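Local coordinates for nuclear inclusion protein A (Tobacco vein mottling virus, PDB 3MMG), which is the 3C-type protease of the virus, probably a cysteine peptidase that cuts the viral polyprotein at specific sites, at residues H46-N51 against D81-K86. The protein carries 3 engineered substitutions. Numbering follows the deposited sequence.
Sequences HLFRRN and DIIVIK
Both carboxylate oxygens of Asp81 are turned on His46, one to the ring and one to the backbone. OD2 accepts a hydrogen bond from ND1 of His46 (2.8 Å, N-H...O angle 159°), while OD1 takes the main-chain N of His46 at 3.0 Å along a more bent line. Each oxygen offers its syn lone pair. OD2 lies almost exactly in the imidazole plane, although ring and carboxylate planes are 32° apart. The His46 ring is held in the crowded position between backbone N and carbonyl carbon (chi1 82°), beside Asp81, and the turn about CB-CG then points ND1 at the acid. Asn44 ND2 and Ser168 OG also bond to OD2, so this buried oxygen is gripped from three sources and the carboxylate probably stays ionised, polarising the imidazole. NE2 of His46 is hydrogen-bonded to a polar side chain of the bound peptide, and an aromatic side chain of the peptide stacks with the ring.

Beyond this polar end the contact turns apolar. The ring of Phe48 meets strand 83-86 with its edge: CZ comes tip to tip with Ile85 CD1 at 3.6 Å, and CE1 is 4.1 Å from Ile83 CG2. Leu47 CG sits over the centre of one Phe48 face, 3.9 Å above the plane, and Met74 of the adjacent strand touches Phe48, Ile83 and Ile85. Residues 46-48, the end of a 3-10 turn and the residue after it, are thus seated against strand 83-86 of the N-terminal sheet. With Ala151 beside His46, where this family carries its cysteine nucleophile, the His-Asp pair is consistent with the catalytic triad of chymotrypsin-like PA-clan proteases.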
ATOM      1  N   HIS A  46       2.287   8.868   1.968  1.00 12.77           N
ATOM      2  CA  HIS A  46       2.100   9.483   3.280  1.00 13.22           C
ATOM      3  C   HIS A  46       2.879   8.834   4.429  1.00 14.16           C
ATOM      4  O   HIS A  46       2.925   9.377   5.538  1.00 15.46           O
ATOM      5  CB  HIS A  46       0.624   9.670   3.614  1.00 13.35           C
ATOM      6  CG  HIS A  46      -0.071   8.457   4.159  1.00 12.50           C
ATOM      7  ND1 HIS A  46      -0.883   7.664   3.375  1.00 13.43           N
ATOM      8  CD2 HIS A  46      -0.173   7.970   5.422  1.00 14.11           C
ATOM      9  CE1 HIS A  46      -1.424   6.716   4.126  1.00 15.21           C
ATOM     10  NE2 HIS A  46      -1.017   6.883   5.374  1.00 13.86           N
ATOM     11  N   LEU A  47       3.517   7.697   4.149  1.00 14.16           N
ATOM     12  CA  LEU A  47       4.508   7.136   5.059  1.00 15.16           C
ATOM     13  C   LEU A  47       5.614   8.159   5.349  1.00 16.11           C
ATOM     14  O   LEU A  47       6.185   8.151   6.432  1.00 17.20           O
ATOM     15  CB  LEU A  47       5.129   5.864   4.466  1.00 14.73           C
ATOM     16  CG  LEU A  47       6.314   5.223   5.203  1.00 14.54           C
ATOM     17  CD1 LEU A  47       5.861   4.700   6.573  1.00 17.63           C
ATOM     18  CD2 LEU A  47       6.833   4.120   4.319  1.00 17.58           C
ATOM     19  N   PHE A  48       5.895   9.043   4.397  1.00 17.25           N
ATOM     20  CA  PHE A  48       6.984  10.013   4.550  1.00 19.59           C
ATOM     21  C   PHE A  48       6.506  11.448   4.734  1.00 21.24           C
ATOM     22  O   PHE A  48       7.226  12.399   4.401  1.00 21.53           O
ATOM     23  CB  PHE A  48       7.949   9.893   3.384  1.00 19.58           C
ATOM     24  CG  PHE A  48       8.512   8.514   3.232  1.00 20.50           C
ATOM     25  CD1 PHE A  48       8.135   7.710   2.165  1.00 22.19           C
ATOM     26  CD2 PHE A  48       9.394   8.010   4.178  1.00 21.64           C
ATOM     27  CE1 PHE A  48       8.650   6.412   2.035  1.00 22.60           C
ATOM     28  CE2 PHE A  48       9.911   6.722   4.067  1.00 20.59           C
ATOM     29  CZ  PHE A  48       9.545   5.927   2.999  1.00 22.40           C
ATOM     30  N   ARG A  49       5.303  11.597   5.276  1.00 23.38           N
ATOM     31  CA  ARG A  49       4.772  12.908   5.662  1.00 26.56           C
ATOM     32  C   ARG A  49       5.775  13.704   6.483  1.00 28.40           C
ATOM     33  O   ARG A  49       5.952  14.910   6.267  1.00 29.06           O
ATOM     34  CB  ARG A  49       3.539  12.723   6.521  1.00 26.54           C
ATOM     35  CG  ARG A  49       2.304  12.455   5.754  1.00 27.66           C
ATOM     36  CD  ARG A  49       1.128  12.431   6.698  1.00 27.97           C
ATOM     37  NE  ARG A  49       1.191  11.385   7.718  1.00 30.13           N
ATOM     38  CZ  ARG A  49       0.142  11.039   8.463  1.00 29.79           C
ATOM     39  NH1 ARG A  49      -1.015  11.655   8.285  1.00 29.71           N
ATOM     40  NH2 ARG A  49       0.239  10.094   9.381  1.00 32.07           N
ATOM     41  N   ARG A  50       6.400  13.024   7.444  1.00 30.17           N
ATOM     42  CA  ARG A  50       7.421  13.624   8.287  1.00 32.37           C
ATOM     43  C   ARG A  50       8.791  13.261   7.738  1.00 33.92           C
ATOM     44  O   ARG A  50       9.088  12.086   7.498  1.00 34.10           O
ATOM     45  CB  ARG A  50       7.292  13.144   9.730  1.00 32.41           C
ATOM     46  CG  ARG A  50       5.923  13.342  10.333  1.00 33.81           C
ATOM     47  CD  ARG A  50       6.002  13.376  11.854  1.00 36.29           C
ATOM     48  NE  ARG A  50       4.735  13.799  12.450  1.00 37.33           N
ATOM     49  CZ  ARG A  50       4.627  14.508  13.572  1.00 38.79           C
ATOM     50  NH1 ARG A  50       5.710  14.895  14.242  1.00 37.31           N
ATOM     51  NH2 ARG A  50       3.425  14.840  14.024  1.00 39.81           N
ATOM     52  N   ASN A  51       9.626  14.280   7.554  1.00 35.73           N
ATOM     53  CA  ASN A  51      10.988  14.087   7.069  1.00 37.38           C
ATOM     54  C   ASN A  51      11.927  13.418   8.087  1.00 37.49           C
ATOM     55  O   ASN A  51      11.753  13.569   9.309  1.00 38.06           O
ATOM     56  CB  ASN A  51      11.578  15.430   6.617  1.00 38.03           C
ATOM     57  CG  ASN A  51      12.840  15.256   5.794  1.00 40.05           C
ATOM     58  OD1 ASN A  51      12.875  14.457   4.853  1.00 42.07           O
ATOM     59  ND2 ASN A  51      13.891  15.999   6.152  1.00 42.34           N
ATOM     60  N   ASP A  81      -1.302   8.419  -3.942  1.00 10.62           N
ATOM     61  CA  ASP A  81      -0.657   8.106  -2.659  1.00 10.73           C
ATOM     62  C   ASP A  81       0.079   6.766  -2.679  1.00 10.61           C
ATOM     63  O   ASP A  81      -0.140   5.940  -1.790  1.00 10.63           O
ATOM     64  CB  ASP A  81      -1.698   8.146  -1.537  1.00 10.58           C
ATOM     65  CG  ASP A  81      -1.076   8.020  -0.151  1.00 10.56           C
ATOM     66  OD1 ASP A  81       0.113   8.410   0.015  1.00 12.31           O
ATOM     67  OD2 ASP A  81      -1.786   7.540   0.749  1.00 12.88           O
ATOM     68  N   ILE A  82       0.926   6.566  -3.692  1.00 10.79           N
ATOM     69  CA  ILE A  82       1.820   5.399  -3.818  1.00 10.94           C
ATOM     70  C   ILE A  82       3.265   5.832  -4.111  1.00 11.94           C
ATOM     71  O   ILE A  82       3.518   6.754  -4.899  1.00 11.60           O
ATOM     72  CB  ILE A  82       1.346   4.414  -4.918  1.00 10.87           C
ATOM     73  CG1 ILE A  82      -0.122   3.996  -4.664  1.00 12.02           C
ATOM     74  CG2 ILE A  82       2.282   3.157  -4.962  1.00 10.88           C
ATOM     75  CD1 ILE A  82      -0.717   3.045  -5.724  1.00 10.36           C
ATOM     76  N   ILE A  83       4.212   5.152  -3.469  1.00 11.52           N
ATOM     77  CA  ILE A  83       5.635   5.392  -3.689  1.00 12.30           C
ATOM     78  C   ILE A  83       6.347   4.044  -3.730  1.00 12.89           C
ATOM     79  O   ILE A  83       5.892   3.092  -3.106  1.00 12.00           O
ATOM     80  CB  ILE A  83       6.244   6.323  -2.605  1.00 13.49           C
ATOM     81  CG1 ILE A  83       7.661   6.752  -3.011  1.00 15.25           C
ATOM     82  CG2 ILE A  83       6.231   5.670  -1.216  1.00 13.57           C
ATOM     83  CD1 ILE A  83       8.007   8.117  -2.512  1.00 17.42           C
ATOM     84  N   VAL A  84       7.423   3.965  -4.504  1.00 12.36           N
ATOM     85  CA  VAL A  84       8.246   2.770  -4.570  1.00 12.48           C
ATOM     86  C   VAL A  84       9.601   3.147  -3.980  1.00 12.31           C
ATOM     87  O   VAL A  84      10.155   4.185  -4.313  1.00 12.92           O
ATOM     88  CB  VAL A  84       8.407   2.209  -6.014  1.00 12.56           C
ATOM     89  CG1 VAL A  84       9.138   0.899  -5.974  1.00 13.15           C
ATOM     90  CG2 VAL A  84       7.020   1.989  -6.697  1.00 12.97           C
ATOM     91  N   ILE A  85      10.105   2.310  -3.080  1.00 12.05           N
ATOM     92  CA  ILE A  85      11.384   2.570  -2.403  1.00 12.92           C
ATOM     93  C   ILE A  85      12.330   1.455  -2.796  1.00 12.93           C
ATOM     94  O   ILE A  85      11.974   0.278  -2.702  1.00 13.15           O
ATOM     95  CB  ILE A  85      11.208   2.552  -0.850  1.00 13.60           C
ATOM     96  CG1 ILE A  85      10.047   3.462  -0.397  1.00 15.03           C
ATOM     97  CG2 ILE A  85      12.495   2.940  -0.149  1.00 15.50           C
ATOM     98  CD1 ILE A  85       9.465   3.031   0.908  1.00 19.56           C
ATOM     99  N   LYS A  86      13.545   1.809  -3.226  1.00 12.52           N
ATOM    100  CA  LYS A  86      14.509   0.787  -3.602  1.00 13.85           C
ATOM    101  C   LYS A  86      15.404   0.468  -2.402  1.00 13.33           C
ATOM    102  O   LYS A  86      15.954   1.363  -1.780  1.00 14.38           O
ATOM    103  CB  LYS A  86      15.372   1.233  -4.788  1.00 13.90           C
ATOM    104  CG  LYS A  86      16.153   0.076  -5.416  1.00 16.24           C
ATOM    105  CD  LYS A  86      17.022   0.523  -6.576  1.00 17.17           C
ATOM    106  CE  LYS A  86      17.747  -0.682  -7.199  1.00 24.16           C
ATOM    107  NZ  LYS A  86      18.101  -0.429  -8.642  1.00 28.52           N
TER